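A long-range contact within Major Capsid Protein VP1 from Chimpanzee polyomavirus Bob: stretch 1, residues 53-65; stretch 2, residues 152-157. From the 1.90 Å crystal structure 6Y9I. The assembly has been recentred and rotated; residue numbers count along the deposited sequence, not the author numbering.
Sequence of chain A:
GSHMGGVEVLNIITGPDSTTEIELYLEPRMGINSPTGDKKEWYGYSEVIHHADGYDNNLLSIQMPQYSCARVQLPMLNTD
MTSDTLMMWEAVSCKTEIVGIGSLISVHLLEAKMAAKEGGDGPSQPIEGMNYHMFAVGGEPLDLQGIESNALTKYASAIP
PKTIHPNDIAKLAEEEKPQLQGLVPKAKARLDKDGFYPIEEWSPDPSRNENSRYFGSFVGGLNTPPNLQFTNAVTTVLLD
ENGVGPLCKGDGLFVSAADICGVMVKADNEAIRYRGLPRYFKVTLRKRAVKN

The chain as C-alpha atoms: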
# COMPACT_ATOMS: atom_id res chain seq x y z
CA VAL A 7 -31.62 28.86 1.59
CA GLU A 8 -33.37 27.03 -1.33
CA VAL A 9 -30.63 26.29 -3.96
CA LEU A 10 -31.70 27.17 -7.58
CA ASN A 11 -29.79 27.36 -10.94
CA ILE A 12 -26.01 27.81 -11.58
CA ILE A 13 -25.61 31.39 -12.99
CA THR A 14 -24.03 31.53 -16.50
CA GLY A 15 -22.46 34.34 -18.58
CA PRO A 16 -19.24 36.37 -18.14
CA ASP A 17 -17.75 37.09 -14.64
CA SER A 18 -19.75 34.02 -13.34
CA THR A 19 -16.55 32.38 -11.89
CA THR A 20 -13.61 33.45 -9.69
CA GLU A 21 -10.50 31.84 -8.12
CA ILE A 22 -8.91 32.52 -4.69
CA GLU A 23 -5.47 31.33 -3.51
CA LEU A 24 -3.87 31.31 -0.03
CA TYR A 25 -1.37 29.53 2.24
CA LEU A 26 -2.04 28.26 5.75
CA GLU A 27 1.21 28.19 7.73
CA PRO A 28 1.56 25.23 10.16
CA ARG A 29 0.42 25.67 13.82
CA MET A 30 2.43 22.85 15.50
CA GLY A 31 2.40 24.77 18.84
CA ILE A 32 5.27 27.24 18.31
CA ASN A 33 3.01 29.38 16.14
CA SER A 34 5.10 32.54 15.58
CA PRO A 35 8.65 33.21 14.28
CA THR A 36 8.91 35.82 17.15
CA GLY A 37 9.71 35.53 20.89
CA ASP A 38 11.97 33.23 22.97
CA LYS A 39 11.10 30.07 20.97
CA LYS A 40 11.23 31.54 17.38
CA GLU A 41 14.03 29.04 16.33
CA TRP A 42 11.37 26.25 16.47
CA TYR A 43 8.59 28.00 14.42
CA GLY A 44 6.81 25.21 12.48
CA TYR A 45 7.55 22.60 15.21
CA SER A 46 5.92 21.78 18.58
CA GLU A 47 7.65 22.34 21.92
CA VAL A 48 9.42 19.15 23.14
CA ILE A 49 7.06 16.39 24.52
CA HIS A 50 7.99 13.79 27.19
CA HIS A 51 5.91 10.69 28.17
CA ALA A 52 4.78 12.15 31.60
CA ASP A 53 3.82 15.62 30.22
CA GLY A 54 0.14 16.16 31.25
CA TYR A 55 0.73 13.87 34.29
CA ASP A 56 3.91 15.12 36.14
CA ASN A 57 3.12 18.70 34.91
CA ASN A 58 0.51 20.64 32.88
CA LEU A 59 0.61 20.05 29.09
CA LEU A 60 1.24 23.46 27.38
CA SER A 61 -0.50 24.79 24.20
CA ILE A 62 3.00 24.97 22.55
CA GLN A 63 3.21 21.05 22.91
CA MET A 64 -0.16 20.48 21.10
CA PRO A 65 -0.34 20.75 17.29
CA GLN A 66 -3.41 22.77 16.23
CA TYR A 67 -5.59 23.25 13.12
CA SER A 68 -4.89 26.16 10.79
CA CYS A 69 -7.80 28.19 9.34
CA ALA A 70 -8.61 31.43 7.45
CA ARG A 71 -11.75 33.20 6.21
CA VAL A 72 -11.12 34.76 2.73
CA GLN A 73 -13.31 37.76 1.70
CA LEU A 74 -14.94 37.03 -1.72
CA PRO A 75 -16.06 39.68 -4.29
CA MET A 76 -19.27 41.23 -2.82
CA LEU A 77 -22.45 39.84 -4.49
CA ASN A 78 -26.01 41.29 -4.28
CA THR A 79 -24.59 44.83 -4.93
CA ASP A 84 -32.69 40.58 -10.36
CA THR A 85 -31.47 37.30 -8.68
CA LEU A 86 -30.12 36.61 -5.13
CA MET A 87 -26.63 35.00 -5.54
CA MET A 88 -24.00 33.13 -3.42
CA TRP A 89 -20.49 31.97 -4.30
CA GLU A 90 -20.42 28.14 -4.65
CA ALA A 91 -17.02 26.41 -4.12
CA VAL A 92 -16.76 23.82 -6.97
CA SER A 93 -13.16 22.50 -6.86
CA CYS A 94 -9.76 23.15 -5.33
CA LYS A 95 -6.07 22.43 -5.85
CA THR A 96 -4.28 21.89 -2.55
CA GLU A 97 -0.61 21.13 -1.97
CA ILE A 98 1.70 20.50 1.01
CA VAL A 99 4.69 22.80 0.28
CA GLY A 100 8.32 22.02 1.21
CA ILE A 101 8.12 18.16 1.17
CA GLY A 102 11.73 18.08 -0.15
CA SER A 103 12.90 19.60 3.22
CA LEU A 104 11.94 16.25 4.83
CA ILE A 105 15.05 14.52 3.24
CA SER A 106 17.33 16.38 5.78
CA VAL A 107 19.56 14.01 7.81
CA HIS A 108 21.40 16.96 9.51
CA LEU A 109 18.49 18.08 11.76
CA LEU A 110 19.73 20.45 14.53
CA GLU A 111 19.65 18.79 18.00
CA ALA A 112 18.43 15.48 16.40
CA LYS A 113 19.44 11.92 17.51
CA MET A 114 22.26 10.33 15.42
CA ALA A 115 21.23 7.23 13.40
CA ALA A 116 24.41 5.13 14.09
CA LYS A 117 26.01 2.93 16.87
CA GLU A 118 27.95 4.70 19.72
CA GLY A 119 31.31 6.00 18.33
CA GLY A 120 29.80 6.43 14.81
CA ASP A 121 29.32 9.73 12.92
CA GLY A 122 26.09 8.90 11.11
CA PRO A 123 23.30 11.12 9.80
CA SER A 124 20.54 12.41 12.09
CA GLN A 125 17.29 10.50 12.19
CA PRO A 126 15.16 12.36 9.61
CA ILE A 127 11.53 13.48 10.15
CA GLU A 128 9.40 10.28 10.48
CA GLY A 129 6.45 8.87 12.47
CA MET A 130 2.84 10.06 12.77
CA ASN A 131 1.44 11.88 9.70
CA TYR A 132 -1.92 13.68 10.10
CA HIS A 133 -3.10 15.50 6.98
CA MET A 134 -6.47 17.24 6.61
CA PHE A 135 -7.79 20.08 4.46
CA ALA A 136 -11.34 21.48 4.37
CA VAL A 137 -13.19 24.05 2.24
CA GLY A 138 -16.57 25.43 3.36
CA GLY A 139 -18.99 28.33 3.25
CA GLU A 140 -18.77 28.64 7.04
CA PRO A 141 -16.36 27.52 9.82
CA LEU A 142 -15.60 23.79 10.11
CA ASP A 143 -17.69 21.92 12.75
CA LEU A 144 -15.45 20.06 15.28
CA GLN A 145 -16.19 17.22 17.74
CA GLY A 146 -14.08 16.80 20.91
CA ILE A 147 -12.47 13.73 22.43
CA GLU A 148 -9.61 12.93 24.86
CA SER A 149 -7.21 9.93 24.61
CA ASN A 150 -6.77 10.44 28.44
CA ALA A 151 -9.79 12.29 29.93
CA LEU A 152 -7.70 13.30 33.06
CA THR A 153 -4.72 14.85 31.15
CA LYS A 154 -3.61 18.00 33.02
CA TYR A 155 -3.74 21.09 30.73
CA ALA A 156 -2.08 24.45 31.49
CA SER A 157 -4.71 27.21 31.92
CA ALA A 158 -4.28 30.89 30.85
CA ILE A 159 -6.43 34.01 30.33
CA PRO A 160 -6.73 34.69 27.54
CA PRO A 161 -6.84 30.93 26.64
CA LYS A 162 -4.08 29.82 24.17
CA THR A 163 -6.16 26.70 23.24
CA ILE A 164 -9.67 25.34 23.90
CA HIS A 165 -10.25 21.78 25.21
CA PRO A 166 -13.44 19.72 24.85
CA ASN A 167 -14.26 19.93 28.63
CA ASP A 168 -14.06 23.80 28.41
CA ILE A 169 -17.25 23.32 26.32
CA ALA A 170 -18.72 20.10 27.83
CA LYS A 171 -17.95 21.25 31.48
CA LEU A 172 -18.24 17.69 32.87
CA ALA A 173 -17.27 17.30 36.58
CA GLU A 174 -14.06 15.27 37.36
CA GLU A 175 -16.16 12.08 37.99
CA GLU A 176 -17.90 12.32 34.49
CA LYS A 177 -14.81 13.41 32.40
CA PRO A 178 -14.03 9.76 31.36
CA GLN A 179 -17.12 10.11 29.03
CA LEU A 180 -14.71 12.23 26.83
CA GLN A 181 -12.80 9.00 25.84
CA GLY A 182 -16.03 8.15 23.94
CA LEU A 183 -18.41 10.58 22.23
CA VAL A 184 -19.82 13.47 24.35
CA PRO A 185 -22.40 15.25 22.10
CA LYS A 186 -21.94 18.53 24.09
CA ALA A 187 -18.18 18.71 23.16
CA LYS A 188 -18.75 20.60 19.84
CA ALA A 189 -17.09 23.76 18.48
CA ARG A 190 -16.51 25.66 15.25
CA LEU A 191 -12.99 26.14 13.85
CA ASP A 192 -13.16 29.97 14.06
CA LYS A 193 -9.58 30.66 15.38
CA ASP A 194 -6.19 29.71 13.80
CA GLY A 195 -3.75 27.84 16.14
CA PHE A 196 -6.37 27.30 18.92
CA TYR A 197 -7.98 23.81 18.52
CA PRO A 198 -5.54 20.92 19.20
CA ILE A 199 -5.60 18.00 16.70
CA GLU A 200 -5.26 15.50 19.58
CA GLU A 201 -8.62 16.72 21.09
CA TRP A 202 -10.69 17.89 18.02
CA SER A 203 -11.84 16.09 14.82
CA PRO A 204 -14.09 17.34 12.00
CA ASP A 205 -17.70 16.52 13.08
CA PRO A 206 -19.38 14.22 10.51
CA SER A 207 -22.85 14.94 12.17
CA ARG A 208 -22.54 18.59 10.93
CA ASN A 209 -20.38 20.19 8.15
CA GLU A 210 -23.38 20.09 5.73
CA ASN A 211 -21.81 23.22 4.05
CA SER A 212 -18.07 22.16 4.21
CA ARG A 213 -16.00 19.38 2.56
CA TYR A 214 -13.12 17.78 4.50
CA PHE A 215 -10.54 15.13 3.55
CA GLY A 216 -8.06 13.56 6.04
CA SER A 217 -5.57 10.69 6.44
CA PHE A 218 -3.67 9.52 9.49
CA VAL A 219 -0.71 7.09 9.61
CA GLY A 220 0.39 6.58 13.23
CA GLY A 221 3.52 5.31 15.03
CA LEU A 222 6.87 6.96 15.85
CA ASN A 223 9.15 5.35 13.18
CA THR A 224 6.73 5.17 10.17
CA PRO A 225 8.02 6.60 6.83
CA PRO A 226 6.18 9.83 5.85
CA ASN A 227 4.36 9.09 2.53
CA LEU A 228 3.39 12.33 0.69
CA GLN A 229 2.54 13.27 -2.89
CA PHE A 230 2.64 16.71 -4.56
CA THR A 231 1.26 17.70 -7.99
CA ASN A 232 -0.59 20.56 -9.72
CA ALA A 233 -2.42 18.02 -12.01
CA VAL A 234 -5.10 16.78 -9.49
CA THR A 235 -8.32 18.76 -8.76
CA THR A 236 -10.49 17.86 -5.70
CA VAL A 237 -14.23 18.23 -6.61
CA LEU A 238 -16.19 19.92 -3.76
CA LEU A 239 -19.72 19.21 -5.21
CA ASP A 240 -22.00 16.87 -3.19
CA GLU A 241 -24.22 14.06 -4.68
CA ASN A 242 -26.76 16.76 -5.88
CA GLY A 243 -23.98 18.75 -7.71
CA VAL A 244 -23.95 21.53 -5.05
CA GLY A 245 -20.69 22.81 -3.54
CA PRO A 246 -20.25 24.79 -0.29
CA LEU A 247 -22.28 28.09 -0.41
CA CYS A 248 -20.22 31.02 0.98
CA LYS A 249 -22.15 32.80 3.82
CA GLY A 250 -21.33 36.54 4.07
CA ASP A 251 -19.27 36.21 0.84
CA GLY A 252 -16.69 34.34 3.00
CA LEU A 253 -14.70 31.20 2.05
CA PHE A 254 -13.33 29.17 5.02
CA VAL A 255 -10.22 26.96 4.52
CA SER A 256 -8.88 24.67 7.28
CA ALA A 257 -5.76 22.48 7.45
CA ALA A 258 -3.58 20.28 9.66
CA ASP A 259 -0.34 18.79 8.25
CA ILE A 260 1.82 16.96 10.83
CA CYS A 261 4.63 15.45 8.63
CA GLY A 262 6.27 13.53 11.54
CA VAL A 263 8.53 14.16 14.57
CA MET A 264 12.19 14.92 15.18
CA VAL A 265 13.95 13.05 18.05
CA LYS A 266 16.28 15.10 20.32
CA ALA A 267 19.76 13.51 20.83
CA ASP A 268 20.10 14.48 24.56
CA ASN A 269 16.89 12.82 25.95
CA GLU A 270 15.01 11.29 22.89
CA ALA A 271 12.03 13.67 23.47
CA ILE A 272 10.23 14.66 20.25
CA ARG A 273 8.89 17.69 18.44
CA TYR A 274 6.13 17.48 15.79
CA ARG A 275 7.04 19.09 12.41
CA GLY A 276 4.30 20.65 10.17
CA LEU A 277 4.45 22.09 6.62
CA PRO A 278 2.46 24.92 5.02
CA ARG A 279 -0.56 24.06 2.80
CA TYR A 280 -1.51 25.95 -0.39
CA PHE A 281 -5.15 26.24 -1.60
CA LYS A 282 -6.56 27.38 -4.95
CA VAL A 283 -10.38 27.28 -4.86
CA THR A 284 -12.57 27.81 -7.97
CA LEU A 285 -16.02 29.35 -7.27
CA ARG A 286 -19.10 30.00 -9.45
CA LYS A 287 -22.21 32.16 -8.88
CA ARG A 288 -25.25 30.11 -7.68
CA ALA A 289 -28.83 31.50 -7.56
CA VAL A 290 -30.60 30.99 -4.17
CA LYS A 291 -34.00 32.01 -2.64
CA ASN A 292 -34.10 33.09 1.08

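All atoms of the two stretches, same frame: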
# COMPACT_ATOMS: atom_id res chain seq x y z
N ASP A 53 4.47 14.30 30.44
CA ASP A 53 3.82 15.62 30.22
C ASP A 53 2.31 15.41 30.28
O ASP A 53 1.81 14.43 29.75
CB ASP A 53 4.38 16.27 28.96
CG ASP A 53 5.84 16.71 29.09
OD1 ASP A 53 6.39 16.70 30.24
OD2 ASP A 53 6.43 17.05 28.05
N GLY A 54 1.59 16.29 30.99
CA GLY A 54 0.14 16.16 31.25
C GLY A 54 -0.15 15.25 32.44
O GLY A 54 -1.32 15.09 32.78
N TYR A 55 0.87 14.67 33.06
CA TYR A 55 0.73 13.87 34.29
C TYR A 55 1.61 14.44 35.41
O TYR A 55 1.04 14.76 36.47
CB TYR A 55 1.01 12.38 34.07
CG TYR A 55 0.78 11.59 35.34
CD1 TYR A 55 -0.50 11.46 35.85
CD2 TYR A 55 1.84 11.05 36.05
CE1 TYR A 55 -0.73 10.77 37.03
CE2 TYR A 55 1.62 10.35 37.23
CZ TYR A 55 0.33 10.22 37.72
OH TYR A 55 0.11 9.52 38.87
N ASP A 56 2.92 14.57 35.17
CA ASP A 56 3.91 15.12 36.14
C ASP A 56 3.79 16.64 36.18
O ASP A 56 4.34 17.22 37.10
CB ASP A 56 5.38 14.88 35.75
CG ASP A 56 5.92 13.51 36.08
OD1 ASP A 56 5.23 12.77 36.80
OD2 ASP A 56 7.03 13.19 35.57
N ASN A 57 3.15 17.23 35.17
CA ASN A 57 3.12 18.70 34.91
C ASN A 57 1.88 18.96 34.05
O ASN A 57 1.19 18.00 33.68
CB ASN A 57 4.39 19.20 34.21
CG ASN A 57 4.62 18.46 32.89
OD1 ASN A 57 3.69 18.32 32.08
ND2 ASN A 57 5.81 17.91 32.73
N ASN A 58 1.62 20.22 33.76
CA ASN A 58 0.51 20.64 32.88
C ASN A 58 1.03 20.64 31.45
O ASN A 58 2.05 21.24 31.21
CB ASN A 58 -0.01 22.03 33.21
CG ASN A 58 -0.68 22.08 34.56
OD1 ASN A 58 -1.36 21.14 34.94
ND2 ASN A 58 -0.48 23.18 35.28
N LEU A 59 0.30 20.02 30.54
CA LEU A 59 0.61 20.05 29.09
C LEU A 59 0.36 21.48 28.58
O LEU A 59 -0.73 22.00 28.86
CB LEU A 59 -0.27 19.03 28.39
CG LEU A 59 0.17 18.61 26.99
CD1 LEU A 59 1.42 17.75 27.05
CD2 LEU A 59 -0.95 17.86 26.30
N LEU A 60 1.34 22.08 27.90
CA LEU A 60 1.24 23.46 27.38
C LEU A 60 0.67 23.46 25.96
O LEU A 60 0.92 22.49 25.21
CB LEU A 60 2.64 24.08 27.37
CG LEU A 60 3.40 24.02 28.67
CD1 LEU A 60 4.84 24.49 28.46
CD2 LEU A 60 2.70 24.87 29.72
N SER A 61 0.04 24.57 25.57
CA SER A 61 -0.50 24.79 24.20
C SER A 61 0.61 24.60 23.17
O SER A 61 0.31 24.06 22.09
CB SER A 61 -1.16 26.14 24.10
OG SER A 61 -2.40 26.11 24.81
N ILE A 62 1.85 25.00 23.50
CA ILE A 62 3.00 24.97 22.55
C ILE A 62 3.44 23.50 22.31
O ILE A 62 4.17 23.30 21.32
CB ILE A 62 4.16 25.89 23.00
CG1 ILE A 62 4.66 25.56 24.41
CG2 ILE A 62 3.76 27.37 22.89
CD1 ILE A 62 5.99 26.21 24.78
N GLN A 63 2.94 22.51 23.08
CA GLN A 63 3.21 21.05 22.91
C GLN A 63 2.09 20.35 22.15
O GLN A 63 2.15 19.08 22.06
CB GLN A 63 3.37 20.34 24.26
CG GLN A 63 4.52 20.86 25.08
CD GLN A 63 4.55 20.21 26.44
OE1 GLN A 63 3.72 20.52 27.30
NE2 GLN A 63 5.45 19.27 26.61
N MET A 64 1.08 21.09 21.66
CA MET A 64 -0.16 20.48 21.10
C MET A 64 -0.39 21.06 19.71
O MET A 64 -0.74 22.24 19.55
CB MET A 64 -1.37 20.75 21.99
CG MET A 64 -1.16 20.32 23.42
SD MET A 64 -2.65 20.59 24.39
CE MET A 64 -3.60 19.16 23.88
N PRO A 65 -0.07 20.29 18.65
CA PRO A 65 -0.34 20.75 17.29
C PRO A 65 -1.83 21.08 17.13
O PRO A 65 -2.69 20.40 17.70
CB PRO A 65 0.14 19.58 16.41
CG PRO A 65 1.18 18.88 17.28
CD PRO A 65 0.66 19.01 18.68
N LEU A 152 -8.22 12.58 31.86
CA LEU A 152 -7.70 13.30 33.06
C LEU A 152 -6.34 13.95 32.80
O LEU A 152 -5.65 14.35 33.78
CB LEU A 152 -7.67 12.32 34.23
CG LEU A 152 -9.04 11.87 34.75
CD1 LEU A 152 -8.91 11.18 36.10
CD2 LEU A 152 -10.03 13.03 34.85
N THR A 153 -5.95 14.11 31.53
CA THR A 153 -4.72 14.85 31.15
C THR A 153 -4.80 16.20 31.82
O THR A 153 -5.89 16.82 31.72
CB THR A 153 -4.59 15.07 29.64
OG1 THR A 153 -4.51 13.78 29.05
CG2 THR A 153 -3.37 15.87 29.27
N LYS A 154 -3.70 16.66 32.39
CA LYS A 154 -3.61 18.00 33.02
C LYS A 154 -3.19 19.00 31.94
O LYS A 154 -2.07 18.85 31.39
CB LYS A 154 -2.62 17.99 34.18
CG LYS A 154 -3.06 17.10 35.34
CD LYS A 154 -2.10 17.13 36.49
CE LYS A 154 -2.43 16.08 37.54
NZ LYS A 154 -2.01 14.72 37.11
N TYR A 155 -4.04 19.99 31.68
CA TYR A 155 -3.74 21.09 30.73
C TYR A 155 -3.46 22.38 31.49
O TYR A 155 -4.23 22.71 32.37
CB TYR A 155 -4.89 21.29 29.75
CG TYR A 155 -5.15 20.10 28.87
CD1 TYR A 155 -4.27 19.76 27.87
CD2 TYR A 155 -6.29 19.33 29.04
CE1 TYR A 155 -4.50 18.67 27.06
CE2 TYR A 155 -6.53 18.23 28.23
CZ TYR A 155 -5.64 17.91 27.22
OH TYR A 155 -5.84 16.81 26.44
N ALA A 156 -2.41 23.08 31.08
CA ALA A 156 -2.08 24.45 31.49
C ALA A 156 -3.26 25.35 31.14
O ALA A 156 -3.89 25.16 30.10
CB ALA A 156 -0.81 24.94 30.85
N SER A 157 -3.57 26.28 32.04
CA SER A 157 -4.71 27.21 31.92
C SER A 157 -4.14 28.63 31.85
O SER A 157 -3.19 28.91 32.60
CB SER A 157 -5.65 27.01 33.08
OG SER A 157 -6.88 27.64 32.83
O HOH W 1 -2.98 13.34 34.50

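Lys 154 has the largest share of this contact, with 101 Å² covered by the other stretch. Its backbone is held at both ends of the residue. Lys 154 N donates to Gly 54 O at 2.9 Å, and Lys 154 O accepts from Leu 59 N at 2.8 Å. Both bonds are nearly straight. The same carbonyl also receives two CA-H...O contacts, from Gly 54 CA and Asn 58 CA, each 3.5 Å from Lys 154 O. The CA-to-CB bond of Lys 154 points toward stretch 1. Beyond an m chi1 the chain is extended through chi2 and chi3, and chi4 is p. There Lys 154 NZ donates to Tyr 55 O at 3.1 Å. A water joins the group: it donates to Gly 54 O and Leu 152 O and accepts from Lys 154 NZ.

Gly 54 sits close against this strip. Its phi is positive, which favours glycine, and an ideal CB would lie 2.9 Å from Thr 153 CG2, a clash.

Ala 156, with 64 Å² covered, continues the pairing. Ala 156 N donates to Leu 59 O at 3.0 Å. Leu 59 thus uses its N and O on either side of Tyr 155, forming a single beta bridge with that residue. Ala 156 CB also meets Leu 60 CD2 at 3.7 Å. The CA-to-CB bond of Leu 60 points away, but the end of its side chain comes nearer.

Tyr 155 loses 60 Å². Its CA-to-CB bond points away, yet its ring reaches back to stretch 1. Tyr 155 CE1 lies 3.7 Å from Leu 59 CD2 and 3.3 Å from Met 64 CE, both oblique to the ring.

Stretch 1 is braced internally. Asn 57 ND2 donates to Asp 53 OD1 at 2.8 Å, while Gly 54 N donates to Asn 57 OD1 at 3.1 Å. These bonds tie together the turn that carries Gly 54 O.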